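Local coordinates for uncharacterized protein, DUF633, LMOf2365_1472 (Listeria monocytogenes str. 4b F2365, PDB 3GNL) that is functionally uncharacterised but probably methylates N1 of adenine 22 in tRNA, using S-adenosylmethionine as methyl donor, at residues 38-42 with 43-47. Sequence-based numbering, arbitrary orientation.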
loop_
_atom_site.group_PDB
_atom_site.type_symbol
_atom_site.label_atom_id
_atom_site.label_comp_id
_atom_site.label_asym_id
_atom_site.label_seq_id
_atom_site.Cartn_x
_atom_site.Cartn_y
_atom_site.Cartn_z
ATOM N N PHE A 38 2.226 12.543 -14.069
ATOM C CA PHE A 38 2.803 11.505 -14.951
ATOM C C PHE A 38 1.672 10.733 -15.649
ATOM O O PHE A 38 1.772 10.477 -16.858
ATOM C CB PHE A 38 3.634 10.570 -14.109
ATOM C CG PHE A 38 4.087 9.318 -14.814
ATOM C CD1 PHE A 38 5.272 9.326 -15.532
ATOM C CD2 PHE A 38 3.384 8.136 -14.666
ATOM C CE1 PHE A 38 5.750 8.145 -16.160
ATOM C CE2 PHE A 38 3.860 6.949 -15.267
ATOM C CZ PHE A 38 5.042 6.969 -16.007
ATOM N N ALA A 39 0.603 10.421 -14.929
ATOM C CA ALA A 39 -0.445 9.573 -15.455
ATOM C C ALA A 39 -1.354 10.350 -16.403
ATOM O O ALA A 39 -1.873 9.800 -17.399
ATOM C CB ALA A 39 -1.211 8.932 -14.374
ATOM N N VAL A 40 -1.566 11.629 -16.126
ATOM C CA VAL A 40 -2.368 12.437 -17.056
ATOM C C VAL A 40 -1.563 12.657 -18.345
ATOM O O VAL A 40 -2.097 12.503 -19.460
ATOM C CB VAL A 40 -2.797 13.760 -16.392
ATOM C CG1 VAL A 40 -3.356 14.775 -17.443
ATOM C CG2 VAL A 40 -3.845 13.468 -15.342
ATOM N N LYS A 41 -0.285 12.965 -18.198
ATOM C CA LYS A 41 0.577 13.312 -19.322
ATOM C C LYS A 41 0.692 12.153 -20.283
ATOM O O LYS A 41 0.605 12.330 -21.510
ATOM C CB LYS A 41 1.963 13.703 -18.841
ATOM C CG LYS A 41 2.114 15.184 -18.590
ATOM C CD LYS A 41 2.526 15.927 -19.861
ATOM C CE LYS A 41 3.641 16.956 -19.584
ATOM N NZ LYS A 41 3.317 17.936 -18.487
ATOM N N ASN A 42 0.874 10.972 -19.727
ATOM C CA ASN A 42 1.101 9.833 -20.578
ATOM C C ASN A 42 -0.201 9.164 -21.021
ATOM O O ASN A 42 -0.151 8.157 -21.738
ATOM C CB ASN A 42 2.137 8.880 -19.968
ATOM C CG ASN A 42 1.590 8.056 -18.806
ATOM O OD1 ASN A 42 0.379 8.013 -18.514
ATOM N ND2 ASN A 42 2.517 7.328 -18.150
ATOM N N GLN A 43 -1.332 9.775 -20.639
ATOM C CA GLN A 43 -2.711 9.442 -20.996
ATOM C C GLN A 43 -3.337 8.252 -20.325
ATOM O O GLN A 43 -4.481 7.891 -20.580
ATOM C CB GLN A 43 -2.931 9.378 -22.509
ATOM C CG GLN A 43 -2.523 10.644 -23.190
ATOM C CD GLN A 43 -2.723 10.534 -24.665
ATOM O OE1 GLN A 43 -3.866 10.528 -25.146
ATOM N NE2 GLN A 43 -1.622 10.392 -25.401
ATOM N N THR A 44 -2.606 7.664 -19.407
ATOM C CA THR A 44 -3.155 6.555 -18.696
ATOM C C THR A 44 -4.233 7.027 -17.722
ATOM O O THR A 44 -5.047 6.237 -17.332
ATOM C CB THR A 44 -2.086 5.708 -17.943
ATOM O OG1 THR A 44 -1.414 6.562 -17.010
ATOM C CG2 THR A 44 -1.046 5.064 -18.897
ATOM N N ALA A 45 -4.246 8.313 -17.313
ATOM C CA ALA A 45 -5.386 8.874 -16.558
ATOM C C ALA A 45 -5.983 10.096 -17.290
ATOM O O ALA A 45 -5.247 10.856 -17.889
ATOM C CB ALA A 45 -4.957 9.314 -15.142
ATOM N N SER A 46 -7.293 10.260 -17.207
ATOM C CA SER A 46 -7.972 11.376 -17.894
ATOM C C SER A 46 -8.253 12.552 -16.974
ATOM O O SER A 46 -8.499 13.672 -17.449
ATOM C CB SER A 46 -9.250 10.880 -18.560
ATOM O OG SER A 46 -10.131 10.315 -17.602
ATOM N N PHE A 47 -8.205 12.310 -15.658
ATOM C CA PHE A 47 -8.527 13.293 -14.650
ATOM C C PHE A 47 -7.901 12.768 -13.360
ATOM O O PHE A 47 -7.872 11.546 -13.165
ATOM C CB PHE A 47 -10.037 13.446 -14.499
ATOM C CG PHE A 47 -10.436 14.264 -13.318
ATOM C CD1 PHE A 47 -10.322 15.651 -13.340
ATOM C CD2 PHE A 47 -10.914 13.650 -12.151
ATOM C CE1 PHE A 47 -10.690 16.410 -12.203
ATOM C CE2 PHE A 47 -11.272 14.396 -11.039
ATOM C CZ PHE A 47 -11.174 15.777 -11.054
HETATM O O HOH W 1 -4.793 12.412 -20.090
#
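The N42 carboxamide turns its oxygen to T44 and lays its nitrogen over the F38 ring: ND2 sits 3.2 Å above one face, displaced toward the rim. This is the C-terminal end of helix 34-41, where the chain turns into strand 45-52 in the first beta-alpha-beta crossover of the Rossmann-like fold of class I methyltransferases, whose 3-2-1-4-5-7-6 strand order the sheet has. In the plane of the N42 amide, on a lone pair of OD1, comes the T44 hydroxyl (OG1 to N42 OD1 2.8 Å), while T44 N reaches the same OD1 at 3.1 Å, tilted somewhat from that plane. Two donors from one residue thus grip a single oxygen and fix which way the amide is flipped. The amide reaches this place because CG of N42 lies between the backbone N and the carbonyl carbon (chi1 75°), folding the group back toward the helix.

Q43 makes the turn with positive phi (76°), its N still bonding to V40 O. Two residues on, A45 N donates to A39 O at 2.8 Å, from above the carbonyl plane, and so ties the last helical turn to the start of the strand. The A39 and A45 methyls meet alongside this bond, CB to CB at 3.8 Å, on the buried side where A45 also touches I25 of strand 23-28. One water donates to both V40 O and A45 O, the latter at 2.7 Å, bridging the helix end and the strand. That same A45 O receives the C-H of V40 CA, 3.4 Å away and almost perfectly straight at the hydrogen, 177°.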